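Local coordinates for iron-chelator utilization protein (Thermobifida fusca TM51, PDB 4YHB) that binds FAD and probably acts as a flavin-dependent reductase that releases iron from ferric siderophores taken up by the bacterium, at residues R18-N24 with D36-I42; R46-D52 with P131-Y137; D52-F58 with I85-V91. The contacts are given in a common frame with arbitrary orientation. Numbering follows the deposited sequence.

Contact 1 (R18-N24 with D36-I42); sequences RLLEVVN and DLGGSDI
Strand 18-24 runs antiparallel to 36-38, the axes 4.4 Å apart at closest approach with 133° between their directions. Glu21 and Gly38 form a hydrogen-bonded pair, Glu21 N to Gly38 O and Gly38 N to Glu21 O both 2.9 Å, and Val22 faces Leu37 in a non-hydrogen-bonded pair. Beyond it lies a classic beta bulge: Val23 and Asn24 both oppose Asp36, Val23 turning to phi/psi -106/-43°. Asp36 O takes Val23 N at 2.9 Å and Asn24 N weakly at 3.5 Å; Asp36 N returns to Asn24 O at 2.9 Å. Asn24 (m) and Asp36 (m) join side by side, ND2 to OD2 2.8 Å, while Asp36 OD1 is hydrogen-bonded with Thr102 OG1. This is the hairpin of strands 17-29 and 32-38 in the FAD-binding beta barrel. On the face of Val22 and Leu37, Val22 CG2 (chi1 t) meets Leu37 CD2 (mt) at 3.7 Å. Leu20 (mt) sets CB 3.9 Å from Leu37 CB and CD2 4.1 Å from Ile42 CB. Past Gly38 the chain leaves the sheet through Gly39 (phi 129°) into a 3-10 turn, Ile42 N bonding Gly39 O at 3.0 Å. Asp41 (m) reaches back, OD2 to Leu19 N 2.8 Å, and a water links Leu19 O (2.7 Å) to Asp41 N (2.6 Å). Arg18, extended as mtt, places NE 2.8 Å from Asp41 O in a weak bond, and its NH2 bonds Ala43 O.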
loop_
_atom_site.group_PDB
_atom_site.type_symbol
_atom_site.label_atom_id
_atom_site.label_comp_id
_atom_site.label_asym_id
_atom_site.label_seq_id
_atom_site.Cartn_x
_atom_site.Cartn_y
_atom_site.Cartn_z
ATOM N N ARG A 18 18.413 -5.630 -1.812
ATOM C CA ARG A 18 18.090 -7.028 -2.031
ATOM C C ARG A 18 17.691 -7.260 -3.477
ATOM O O ARG A 18 17.018 -6.423 -4.093
ATOM C CB ARG A 18 16.968 -7.483 -1.084
ATOM C CG ARG A 18 17.316 -7.387 0.393
ATOM C CD ARG A 18 16.189 -7.908 1.290
ATOM N NE ARG A 18 16.696 -8.206 2.628
ATOM C CZ ARG A 18 16.856 -7.292 3.583
ATOM N NH1 ARG A 18 16.544 -6.025 3.344
ATOM N NH2 ARG A 18 17.336 -7.639 4.772
ATOM N N LEU A 19 18.108 -8.392 -4.025
ATOM C CA LEU A 19 17.612 -8.818 -5.328
ATOM C C LEU A 19 16.715 -10.029 -5.129
ATOM O O LEU A 19 17.181 -11.080 -4.693
ATOM C CB LEU A 19 18.765 -9.143 -6.281
ATOM C CG LEU A 19 18.348 -9.571 -7.695
ATOM C CD1 LEU A 19 17.596 -8.459 -8.407
ATOM C CD2 LEU A 19 19.559 -10.020 -8.513
ATOM N N LEU A 20 15.425 -9.885 -5.429
ATOM C CA LEU A 20 14.490 -10.978 -5.196
ATOM C C LEU A 20 13.869 -11.444 -6.498
ATOM O O LEU A 20 13.851 -10.720 -7.485
ATOM C CB LEU A 20 13.395 -10.560 -4.213
ATOM C CG LEU A 20 13.847 -10.153 -2.815
ATOM C CD1 LEU A 20 12.633 -9.875 -1.959
ATOM C CD2 LEU A 20 14.706 -11.265 -2.180
ATOM N N GLU A 21 13.347 -12.664 -6.480
ATOM C CA GLU A 21 12.852 -13.314 -7.689
ATOM C C GLU A 21 11.413 -13.739 -7.486
ATOM O O GLU A 21 11.056 -14.212 -6.411
ATOM C CB GLU A 21 13.731 -14.527 -8.028
ATOM C CG GLU A 21 13.302 -15.319 -9.246
ATOM C CD GLU A 21 14.285 -16.447 -9.552
ATOM O OE1 GLU A 21 15.467 -16.325 -9.162
ATOM O OE2 GLU A 21 13.873 -17.442 -10.180
ATOM N N VAL A 22 10.588 -13.550 -8.514
ATOM C CA VAL A 22 9.192 -13.970 -8.448
ATOM C C VAL A 22 9.109 -15.497 -8.339
ATOM O O VAL A 22 9.645 -16.227 -9.171
ATOM C CB VAL A 22 8.402 -13.498 -9.675
ATOM C CG1 VAL A 22 6.957 -13.976 -9.590
ATOM C CG2 VAL A 22 8.463 -11.973 -9.816
ATOM N N VAL A 23 8.441 -15.982 -7.308
ATOM C CA VAL A 23 8.227 -17.419 -7.171
ATOM C C VAL A 23 6.778 -17.814 -7.490
ATOM O O VAL A 23 6.539 -18.813 -8.177
ATOM C CB VAL A 23 8.589 -17.885 -5.764
ATOM C CG1 VAL A 23 8.412 -19.383 -5.649
ATOM C CG2 VAL A 23 10.050 -17.480 -5.442
ATOM N N ASN A 24 5.825 -17.023 -6.990
ATOM C CA ASN A 24 4.399 -17.258 -7.241
ATOM C C ASN A 24 3.730 -16.016 -7.819
ATOM O O ASN A 24 4.071 -14.889 -7.443
ATOM C CB ASN A 24 3.676 -17.665 -5.956
ATOM C CG ASN A 24 4.381 -18.794 -5.210
ATOM O OD1 ASN A 24 4.845 -19.761 -5.815
ATOM N ND2 ASN A 24 4.453 -18.676 -3.889
ATOM N N ASP A 36 4.510 -13.320 -5.017
ATOM C CA ASP A 36 5.421 -13.683 -3.927
ATOM C C ASP A 36 6.865 -13.609 -4.419
ATOM O O ASP A 36 7.190 -14.232 -5.435
ATOM C CB ASP A 36 5.134 -15.094 -3.395
ATOM C CG ASP A 36 3.749 -15.234 -2.772
ATOM O OD1 ASP A 36 3.197 -14.231 -2.261
ATOM O OD2 ASP A 36 3.210 -16.370 -2.792
ATOM N N LEU A 37 7.711 -12.858 -3.701
ATOM C CA LEU A 37 9.128 -12.690 -4.038
ATOM C C LEU A 37 9.994 -13.437 -3.023
ATOM O O LEU A 37 9.738 -13.367 -1.824
ATOM C CB LEU A 37 9.520 -11.206 -4.051
ATOM C CG LEU A 37 8.750 -10.301 -5.028
ATOM C CD1 LEU A 37 8.962 -8.827 -4.683
ATOM C CD2 LEU A 37 9.250 -10.582 -6.428
ATOM N N GLY A 38 11.011 -14.147 -3.498
ATOM C CA GLY A 38 11.884 -14.894 -2.602
ATOM C C GLY A 38 13.329 -14.836 -3.046
ATOM O O GLY A 38 13.657 -14.126 -3.995
ATOM N N GLY A 39 14.187 -15.603 -2.371
ATOM C CA GLY A 39 15.604 -15.649 -2.695
ATOM C C GLY A 39 16.409 -15.433 -1.427
ATOM O O GLY A 39 15.891 -14.908 -0.447
ATOM N N SER A 40 17.676 -15.839 -1.430
ATOM C CA SER A 40 18.480 -15.766 -0.216
ATOM C C SER A 40 18.664 -14.337 0.308
ATOM O O SER A 40 18.879 -14.147 1.506
ATOM C CB SER A 40 19.857 -16.416 -0.450
ATOM O OG SER A 40 20.531 -15.815 -1.544
ATOM N N ASP A 41 18.567 -13.327 -0.557
ATOM C CA ASP A 41 18.690 -11.944 -0.075
ATOM C C ASP A 41 17.591 -11.576 0.924
ATOM O O ASP A 41 17.715 -10.580 1.632
ATOM C CB ASP A 41 18.672 -10.923 -1.228
ATOM C CG ASP A 41 20.001 -10.812 -1.940
ATOM O OD1 ASP A 41 20.958 -11.489 -1.502
ATOM O OD2 ASP A 41 20.102 -10.030 -2.922
ATOM N N ILE A 42 16.522 -12.367 1.001
ATOM C CA ILE A 42 15.404 -11.996 1.872
ATOM C C ILE A 42 15.772 -12.133 3.353
ATOM O O ILE A 42 15.057 -11.637 4.227
ATOM C CB ILE A 42 14.131 -12.825 1.567
ATOM C CG1 ILE A 42 12.876 -12.004 1.892
ATOM C CG2 ILE A 42 14.123 -14.141 2.322
ATOM C CD1 ILE A 42 11.582 -12.657 1.448
HETATM O O HOH W 1 17.972 -13.165 -3.107
#

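Contact 2 (R46-D52 with P131-Y137); sequences RSDNFAD and PRGTVYY
This is a polar, water-bridged contact between the irregular loop 46-52, which leads into barrel strand 53-57, and the short strand 133-136 with its flanks. Thr134 (chi1 -171°) is central: its OG1 accepts from Asn49 ND2 at 2.8 Å and donates to Asp52 OD1 at 2.7 Å. Asn49 to Asp52 form a type I turn, Asp52 N to Asn49 O 3.2 Å. Asp52 (m) folds back into the loop, OD2 taking Ser47 OG at 2.7 Å and Asn49 N at 3.1 Å. One water joins Asp52 OD1 (2.7 Å) to Val135 N (3.0 Å), another Asn49 OD1 (2.7 Å) to Tyr137 N (2.8 Å). Asn49 ND2 lies over a face of Tyr136, 3.4 Å from CD1; Tyr136 OH bonds Glu11. Arg46 NH2 and Asp48 OD2 form a salt bridge at 2.7 Å. Phe50 CE2 and Tyr137 CE2 touch at 4.3 Å. The type I turn, braced by Asp52, thus packs through Thr134 on the two-stranded antiparallel sheet 9-12/133-136.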
loop_
_atom_site.group_PDB
_atom_site.type_symbol
_atom_site.label_atom_id
_atom_site.label_comp_id
_atom_site.label_asym_id
_atom_site.label_seq_id
_atom_site.Cartn_x
_atom_site.Cartn_y
_atom_site.Cartn_z
ATOM N N ARG A 46 12.500 -7.455 7.610
ATOM C CA ARG A 46 11.493 -7.309 8.664
ATOM C C ARG A 46 10.274 -6.509 8.196
ATOM O O ARG A 46 10.398 -5.597 7.385
ATOM C CB ARG A 46 12.075 -6.598 9.890
ATOM C CG ARG A 46 13.279 -7.249 10.533
ATOM C CD ARG A 46 13.677 -6.448 11.771
ATOM N NE ARG A 46 12.539 -6.275 12.677
ATOM C CZ ARG A 46 12.511 -5.417 13.693
ATOM N NH1 ARG A 46 13.558 -4.637 13.935
ATOM N NH2 ARG A 46 11.432 -5.336 14.464
ATOM N N SER A 47 9.110 -6.828 8.747
ATOM C CA SER A 47 7.927 -5.996 8.561
ATOM C C SER A 47 7.001 -6.177 9.750
ATOM O O SER A 47 6.454 -7.257 9.953
ATOM C CB SER A 47 7.199 -6.339 7.257
ATOM O OG SER A 47 5.993 -5.585 7.154
ATOM N N ASP A 48 6.831 -5.126 10.544
ATOM C CA ASP A 48 6.058 -5.246 11.775
ATOM C C ASP A 48 4.645 -4.664 11.689
ATOM O O ASP A 48 3.788 -4.999 12.505
ATOM C CB ASP A 48 6.813 -4.579 12.929
ATOM C CG ASP A 48 8.067 -5.336 13.308
ATOM O OD1 ASP A 48 7.935 -6.426 13.895
ATOM O OD2 ASP A 48 9.178 -4.855 13.001
ATOM N N ASN A 49 4.391 -3.799 10.715
ATOM C CA ASN A 49 3.103 -3.098 10.690
ATOM C C ASN A 49 2.469 -2.982 9.301
ATOM O O ASN A 49 3.143 -3.160 8.288
ATOM C CB ASN A 49 3.267 -1.716 11.318
ATOM C CG ASN A 49 3.497 -1.796 12.818
ATOM O OD1 ASN A 49 2.552 -2.022 13.588
ATOM N ND2 ASN A 49 4.751 -1.644 13.241
ATOM N N PHE A 50 1.173 -2.660 9.280
ATOM C CA PHE A 50 0.336 -2.845 8.095
ATOM C C PHE A 50 0.698 -1.961 6.909
ATOM O O PHE A 50 0.494 -2.359 5.762
ATOM C CB PHE A 50 -1.143 -2.624 8.448
ATOM C CG PHE A 50 -1.522 -1.176 8.613
ATOM C CD1 PHE A 50 -2.122 -0.481 7.571
ATOM C CD2 PHE A 50 -1.288 -0.515 9.809
ATOM C CE1 PHE A 50 -2.474 0.849 7.718
ATOM C CE2 PHE A 50 -1.635 0.807 9.965
ATOM C CZ PHE A 50 -2.231 1.496 8.921
ATOM N N ALA A 51 1.213 -0.765 7.157
ATOM C CA ALA A 51 1.521 0.124 6.043
ATOM C C ALA A 51 2.995 0.092 5.639
ATOM O O ALA A 51 3.433 0.935 4.848
ATOM C CB ALA A 51 1.097 1.550 6.370
ATOM N N ASP A 52 3.754 -0.868 6.173
ATOM C CA ASP A 52 5.155 -1.044 5.774
ATOM C C ASP A 52 5.258 -1.136 4.255
ATOM O O ASP A 52 4.431 -1.776 3.608
ATOM C CB ASP A 52 5.766 -2.301 6.388
ATOM C CG ASP A 52 5.997 -2.187 7.884
ATOM O OD1 ASP A 52 5.809 -1.087 8.456
ATOM O OD2 ASP A 52 6.395 -3.214 8.476
ATOM N N PRO A 131 11.908 -2.226 3.907
ATOM C CA PRO A 131 11.331 -0.950 4.348
ATOM C C PRO A 131 12.341 -0.123 5.128
ATOM O O PRO A 131 13.206 -0.703 5.766
ATOM C CB PRO A 131 10.175 -1.372 5.265
ATOM C CG PRO A 131 9.924 -2.798 4.949
ATOM C CD PRO A 131 11.254 -3.364 4.571
ATOM N N ARG A 132 12.251 1.195 5.026
ATOM C CA ARG A 132 13.155 2.087 5.741
ATOM C C ARG A 132 12.940 1.933 7.248
ATOM O O ARG A 132 13.855 2.113 8.064
ATOM C CB ARG A 132 12.918 3.526 5.280
ATOM C CG ARG A 132 13.671 4.611 6.058
ATOM C CD ARG A 132 15.176 4.569 5.835
ATOM N NE ARG A 132 15.862 3.633 6.726
ATOM C CZ ARG A 132 17.184 3.611 6.882
ATOM N NH1 ARG A 132 17.928 4.478 6.207
ATOM N NH2 ARG A 132 17.761 2.731 7.700
ATOM N N GLY A 133 11.713 1.579 7.605
ATOM C CA GLY A 133 11.327 1.414 8.990
ATOM C C GLY A 133 9.852 1.086 9.093
ATOM O O GLY A 133 9.239 0.634 8.125
ATOM N N THR A 134 9.279 1.304 10.268
ATOM C CA THR A 134 7.912 0.866 10.542
ATOM C C THR A 134 7.290 1.785 11.589
ATOM O O THR A 134 8.002 2.395 12.397
ATOM C CB THR A 134 7.864 -0.617 11.018
ATOM O OG1 THR A 134 6.504 -1.087 11.076
ATOM C CG2 THR A 134 8.518 -0.783 12.391
ATOM N N VAL A 135 5.964 1.910 11.553
ATOM C CA VAL A 135 5.257 2.778 12.492
ATOM C C VAL A 135 4.231 1.998 13.298
ATOM O O VAL A 135 3.313 1.389 12.731
ATOM C CB VAL A 135 4.548 3.934 11.768
ATOM C CG1 VAL A 135 3.922 4.883 12.782
ATOM C CG2 VAL A 135 5.521 4.670 10.867
ATOM N N TYR A 136 4.397 2.010 14.620
ATOM C CA TYR A 136 3.454 1.373 15.532
ATOM C C TYR A 136 2.388 2.359 15.995
ATOM O O TYR A 136 2.676 3.534 16.231
ATOM C CB TYR A 136 4.165 0.813 16.768
ATOM C CG TYR A 136 5.148 -0.300 16.520
ATOM C CD1 TYR A 136 4.770 -1.629 16.645
ATOM C CD2 TYR A 136 6.471 -0.022 16.196
ATOM C CE1 TYR A 136 5.682 -2.652 16.436
ATOM C CE2 TYR A 136 7.384 -1.037 15.982
ATOM C CZ TYR A 136 6.985 -2.345 16.110
ATOM O OH TYR A 136 7.890 -3.352 15.902
ATOM N N TYR A 137 1.162 1.870 16.144
ATOM C CA TYR A 137 0.077 2.687 16.690
ATOM C C TYR A 137 -0.527 2.028 17.923
ATOM O O TYR A 137 -0.555 0.800 18.023
ATOM C CB TYR A 137 -1.014 2.917 15.636
ATOM C CG TYR A 137 -0.580 3.779 14.475
ATOM C CD1 TYR A 137 -0.646 5.163 14.551
ATOM C CD2 TYR A 137 -0.112 3.206 13.293
ATOM C CE1 TYR A 137 -0.251 5.959 13.485
ATOM C CE2 TYR A 137 0.280 3.990 12.226
ATOM C CZ TYR A 137 0.213 5.362 12.327
ATOM O OH TYR A 137 0.610 6.144 11.263
HETATM O O HOH W 2 1.069 -0.910 15.597
HETATM O O HOH W 3 2.228 1.376 9.648
HETATM O O HOH W 4 4.713 1.309 8.869
#

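Contact 3 (D52-F58 with I85-V91); sequences DHVKLWF and IYRDYTV. With ZN (zinc ion), chain D; FAD (flavin-adenine dinucleotide), chain C.
One antiparallel strand pair carries both a zinc ligand and a run of flavin contacts. His53 (chi1 52°) binds zinc through NE2 at 2.2 Å, with His265, His266 and three waters; its ring lies against FAD C7M, 3.5 Å from CG. Strands 53-57 and 86-90 approach to 4.4 Å at 145°. Val54-Tyr89 and Leu56-Arg87 are hydrogen-bonded pairs: Val54 N to Tyr89 O 2.9 Å, Tyr89 N to Val54 O 3.0 Å, Leu56 N to Arg87 O 2.8 Å, Arg87 N to Leu56 O 3.0 Å. His53-Thr90, Lys55-Asp88 and Trp57-Tyr86 are non-hydrogen-bonded pairs; Val91 N to Asp52 O (2.9 Å) and Phe58 N to Ile85 O (2.8 Å) extend the ladder. On the His53 face, Lys55 NZ forms a salt bridge with Asp88 OD1 (2.8 Å), and Tyr86 (chi1 p) sets CB 3.6 Å over the centroid of the Trp57 (m) five-membered ring, a CH-pi contact. On the face of Leu56 (mt) and Tyr89 (m), Tyr89 CD1 meets Leu56 CD1, and Phe58 (m) CZ, from the ladder's end, reaches Tyr89 CE1, both at 3.7 Å. Strand 86-90 supplies part of the FAD site: Arg87 (mm) NE to FAD O1P 2.7 Å and NH2 to O1A 3.0 Å, FAD O2' to Asp88 O 2.7 Å, Thr90 N to O4 3.0 Å. Within the six-stranded barrel, strand 125-129 lies beyond 53-57 and strand 100-106 beyond 86-95, Val128 and Phe105 packing on Leu56.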
loop_
_atom_site.group_PDB
_atom_site.type_symbol
_atom_site.label_atom_id
_atom_site.label_comp_id
_atom_site.label_asym_id
_atom_site.label_seq_id
_atom_site.Cartn_x
_atom_site.Cartn_y
_atom_site.Cartn_z
ATOM N N ASP A 52 3.754 -0.868 6.173
ATOM C CA ASP A 52 5.155 -1.044 5.774
ATOM C C ASP A 52 5.258 -1.136 4.255
ATOM O O ASP A 52 4.431 -1.776 3.608
ATOM C CB ASP A 52 5.766 -2.301 6.388
ATOM C CG ASP A 52 5.997 -2.187 7.884
ATOM O OD1 ASP A 52 5.809 -1.087 8.456
ATOM O OD2 ASP A 52 6.395 -3.214 8.476
ATOM N N HIS A 53 6.265 -0.494 3.677
ATOM C CA HIS A 53 6.406 -0.523 2.221
ATOM C C HIS A 53 7.862 -0.518 1.793
ATOM O O HIS A 53 8.739 0.012 2.479
ATOM C CB HIS A 53 5.671 0.662 1.578
ATOM C CG HIS A 53 6.046 1.987 2.162
ATOM N ND1 HIS A 53 5.530 2.442 3.357
ATOM C CD2 HIS A 53 6.892 2.952 1.726
ATOM C CE1 HIS A 53 6.033 3.634 3.626
ATOM N NE2 HIS A 53 6.869 3.959 2.657
ATOM N N VAL A 54 8.102 -1.112 0.635
ATOM C CA VAL A 54 9.431 -1.171 0.053
ATOM C C VAL A 54 9.457 -0.309 -1.189
ATOM O O VAL A 54 8.404 0.114 -1.691
ATOM C CB VAL A 54 9.835 -2.620 -0.319
ATOM C CG1 VAL A 54 9.995 -3.455 0.917
ATOM C CG2 VAL A 54 8.794 -3.253 -1.262
ATOM N N LYS A 55 10.652 -0.036 -1.687
ATOM C CA LYS A 55 10.787 0.500 -3.029
ATOM C C LYS A 55 11.211 -0.646 -3.925
ATOM O O LYS A 55 12.220 -1.311 -3.672
ATOM C CB LYS A 55 11.806 1.652 -3.089
ATOM C CG LYS A 55 11.242 3.018 -2.695
ATOM C CD LYS A 55 12.360 4.019 -2.381
ATOM C CE LYS A 55 11.832 5.444 -2.416
ATOM N NZ LYS A 55 10.645 5.645 -1.534
ATOM N N LEU A 56 10.427 -0.890 -4.963
ATOM C CA LEU A 56 10.768 -1.893 -5.957
ATOM C C LEU A 56 11.481 -1.245 -7.126
ATOM O O LEU A 56 11.031 -0.224 -7.659
ATOM C CB LEU A 56 9.506 -2.627 -6.450
ATOM C CG LEU A 56 8.774 -3.414 -5.362
ATOM C CD1 LEU A 56 7.575 -4.169 -5.951
ATOM C CD2 LEU A 56 9.718 -4.380 -4.635
ATOM N N TRP A 57 12.571 -1.870 -7.551
ATOM C CA TRP A 57 13.398 -1.352 -8.633
ATOM C C TRP A 57 13.229 -2.216 -9.876
ATOM O O TRP A 57 13.565 -3.403 -9.876
ATOM C CB TRP A 57 14.879 -1.288 -8.192
ATOM C CG TRP A 57 15.127 -0.254 -7.116
ATOM C CD1 TRP A 57 14.531 -0.187 -5.887
ATOM C CD2 TRP A 57 16.044 0.853 -7.175
ATOM N NE1 TRP A 57 15.019 0.898 -5.180
ATOM C CE2 TRP A 57 15.941 1.549 -5.949
ATOM C CE3 TRP A 57 16.946 1.317 -8.139
ATOM C CZ2 TRP A 57 16.709 2.686 -5.664
ATOM C CZ3 TRP A 57 17.702 2.451 -7.855
ATOM C CH2 TRP A 57 17.574 3.118 -6.628
ATOM N N PHE A 58 12.698 -1.602 -10.932
ATOM C CA PHE A 58 12.219 -2.313 -12.114
ATOM C C PHE A 58 13.206 -2.241 -13.280
ATOM O O PHE A 58 13.966 -1.274 -13.395
ATOM C CB PHE A 58 10.864 -1.729 -12.577
ATOM C CG PHE A 58 9.722 -1.944 -11.608
ATOM C CD1 PHE A 58 8.928 -3.079 -11.694
ATOM C CD2 PHE A 58 9.441 -1.011 -10.621
ATOM C CE1 PHE A 58 7.872 -3.282 -10.818
ATOM C CE2 PHE A 58 8.381 -1.212 -9.727
ATOM C CZ PHE A 58 7.606 -2.347 -9.828
ATOM N N ILE A 85 14.301 2.990 -12.110
ATOM C CA ILE A 85 12.845 2.967 -12.068
ATOM C C ILE A 85 12.430 2.357 -10.755
ATOM O O ILE A 85 12.359 1.142 -10.643
ATOM C CB ILE A 85 12.234 2.146 -13.216
ATOM C CG1 ILE A 85 12.760 2.636 -14.567
ATOM C CG2 ILE A 85 10.677 2.233 -13.170
ATOM C CD1 ILE A 85 12.368 1.759 -15.739
ATOM N N TYR A 86 12.195 3.191 -9.748
ATOM C CA TYR A 86 11.798 2.663 -8.458
ATOM C C TYR A 86 10.437 3.240 -8.084
ATOM O O TYR A 86 10.108 4.366 -8.469
ATOM C CB TYR A 86 12.857 2.958 -7.378
ATOM C CG TYR A 86 13.100 4.428 -7.108
ATOM C CD1 TYR A 86 12.309 5.128 -6.215
ATOM C CD2 TYR A 86 14.131 5.112 -7.750
ATOM C CE1 TYR A 86 12.521 6.473 -5.970
ATOM C CE2 TYR A 86 14.346 6.465 -7.515
ATOM C CZ TYR A 86 13.536 7.136 -6.626
ATOM O OH TYR A 86 13.743 8.476 -6.376
ATOM N N ARG A 87 9.652 2.457 -7.347
ATOM C CA ARG A 87 8.284 2.824 -6.972
ATOM C C ARG A 87 7.954 2.201 -5.626
ATOM O O ARG A 87 8.444 1.113 -5.312
ATOM C CB ARG A 87 7.258 2.336 -8.015
ATOM C CG ARG A 87 7.533 2.713 -9.473
ATOM C CD ARG A 87 7.264 4.173 -9.716
ATOM N NE ARG A 87 7.294 4.533 -11.132
ATOM C CZ ARG A 87 8.315 5.142 -11.733
ATOM N NH1 ARG A 87 9.411 5.441 -11.049
ATOM N NH2 ARG A 87 8.232 5.459 -13.021
ATOM N N ASP A 88 7.102 2.873 -4.850
ATOM C CA ASP A 88 6.660 2.385 -3.542
ATOM C C ASP A 88 5.565 1.334 -3.677
ATOM O O ASP A 88 4.565 1.579 -4.353
ATOM C CB ASP A 88 6.096 3.529 -2.699
ATOM C CG ASP A 88 7.164 4.385 -2.078
ATOM O OD1 ASP A 88 8.337 4.300 -2.497
ATOM O OD2 ASP A 88 6.821 5.169 -1.171
ATOM N N TYR A 89 5.735 0.200 -3.003
ATOM C CA TYR A 89 4.696 -0.823 -2.916
ATOM C C TYR A 89 4.629 -1.351 -1.486
ATOM O O TYR A 89 5.645 -1.478 -0.795
ATOM C CB TYR A 89 4.954 -1.984 -3.906
ATOM C CG TYR A 89 4.600 -1.636 -5.334
ATOM C CD1 TYR A 89 5.550 -1.095 -6.186
ATOM C CD2 TYR A 89 3.295 -1.808 -5.815
ATOM C CE1 TYR A 89 5.236 -0.753 -7.486
ATOM C CE2 TYR A 89 2.959 -1.462 -7.128
ATOM C CZ TYR A 89 3.944 -0.929 -7.955
ATOM O OH TYR A 89 3.662 -0.573 -9.251
ATOM N N THR A 90 3.421 -1.684 -1.055
ATOM C CA THR A 90 3.188 -2.186 0.290
ATOM C C THR A 90 3.665 -3.626 0.485
ATOM O O THR A 90 3.576 -4.452 -0.427
ATOM C CB THR A 90 1.687 -2.098 0.636
ATOM O OG1 THR A 90 1.271 -0.726 0.564
ATOM C CG2 THR A 90 1.393 -2.659 2.044
ATOM N N VAL A 91 4.185 -3.915 1.681
ATOM C CA VAL A 91 4.364 -5.290 2.122
ATOM C C VAL A 91 2.991 -5.864 2.441
ATOM O O VAL A 91 2.480 -5.665 3.539
ATOM C CB VAL A 91 5.288 -5.375 3.366
ATOM C CG1 VAL A 91 5.437 -6.832 3.828
ATOM C CG2 VAL A 91 6.632 -4.769 3.045
HETATM ZN ZN ZN D . 7.744 5.949 2.738
HETATM P PA FAD C . 4.135 5.937 -12.515
HETATM O O1A FAD C . 5.338 6.041 -13.462
HETATM O O2A FAD C . 4.507 6.381 -11.050
HETATM O O5B FAD C . 3.028 7.000 -13.004
HETATM C C5B FAD C . 2.734 7.138 -14.348
HETATM C C4B FAD C . 1.291 7.658 -14.503
HETATM O O4B FAD C . 0.343 6.705 -14.107
HETATM C C3B FAD C . 1.028 8.867 -13.710
HETATM O O3B FAD C . 0.216 9.680 -14.495
HETATM C C2B FAD C . 0.315 8.397 -12.570
HETATM O O2B FAD C . -0.633 9.322 -12.050
HETATM C C1B FAD C . -0.427 7.234 -13.079
HETATM N N9A FAD C . -0.674 6.178 -12.106
HETATM C C8A FAD C . 0.176 5.732 -11.157
HETATM N N7A FAD C . -0.417 4.739 -10.480
HETATM C C5A FAD C . -1.635 4.527 -11.031
HETATM C C6A FAD C . -2.684 3.647 -10.763
HETATM N N6A FAD C . -2.559 2.694 -9.718
HETATM N N1A FAD C . -3.802 3.701 -11.508
HETATM C C2A FAD C . -3.924 4.599 -12.509
HETATM N N3A FAD C . -2.938 5.455 -12.792
HETATM C C4A FAD C . -1.802 5.444 -12.060
HETATM N N1 FAD C . 0.429 0.613 -5.509
HETATM C C2 FAD C . 0.045 -0.654 -5.676
HETATM O O2 FAD C . -0.431 -1.010 -6.743
HETATM N N3 FAD C . 0.206 -1.524 -4.632
HETATM C C4 FAD C . 0.737 -1.135 -3.453
HETATM O O4 FAD C . 0.863 -1.963 -2.561
HETATM C C4X FAD C . 1.138 0.186 -3.248
HETATM N N5 FAD C . 1.681 0.643 -2.060
HETATM C C5X FAD C . 2.064 1.936 -1.944
HETATM C C6 FAD C . 2.622 2.400 -0.748
HETATM C C7 FAD C . 2.980 3.589 -0.627
HETATM C C7M FAD C . 3.579 3.979 0.737
HETATM C C8 FAD C . 2.915 4.482 -1.488
HETATM C C8M FAD C . 3.347 5.907 -1.286
HETATM C C9 FAD C . 2.393 4.195 -2.721
HETATM C C9A FAD C . 1.877 2.815 -3.126
HETATM N N10 FAD C . 1.343 2.357 -4.246
HETATM C C10 FAD C . 0.963 1.064 -4.344
HETATM C "C1'" FAD C . 1.152 3.273 -5.392
HETATM C "C2'" FAD C . 2.265 3.198 -6.391
HETATM O "O2'" FAD C . 3.446 3.557 -5.790
HETATM C "C3'" FAD C . 1.912 4.156 -7.583
HETATM O "O3'" FAD C . 0.672 3.758 -8.075
HETATM C "C4'" FAD C . 2.971 4.281 -8.645
HETATM O "O4'" FAD C . 2.797 5.442 -9.340
HETATM C "C5'" FAD C . 2.948 3.135 -9.670
HETATM O "O5'" FAD C . 4.125 3.055 -10.436
HETATM P P FAD C . 3.953 3.186 -12.001
HETATM O O1P FAD C . 5.415 3.116 -12.495
HETATM O O2P FAD C . 2.857 2.145 -12.357
HETATM O O3P FAD C . 3.488 4.492 -12.761
HETATM O O HOH W 5 15.377 0.367 -11.632
HETATM O O HOH W 6 8.444 5.676 0.692
HETATM O O HOH W 7 7.211 6.110 4.845
HETATM O O HOH W 8 9.708 5.010 3.396
#

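All three contacts belong to the FAD-binding part of the chain. Contacts 1 and 3 lie in the same barrel, their centres about 14 Å apart and nearest atoms about 5 Å apart without touching; strand 32-38 of contact 1 precedes strand 53-57 of contact 3. Contact 3 is nested in the chain loop closed by contact 2, shares Asp52 with it, and touches it where Pro131 CB lies 3.4 Å from His53 O. The centres of contacts 1 and 2 are about 19 Å apart. Contact 3 bears directly on FAD and zinc, whereas the side chain of Leu37 in contact 1 stays about 11 Å from FAD and that of Pro131 in contact 2 about 8 Å from zinc.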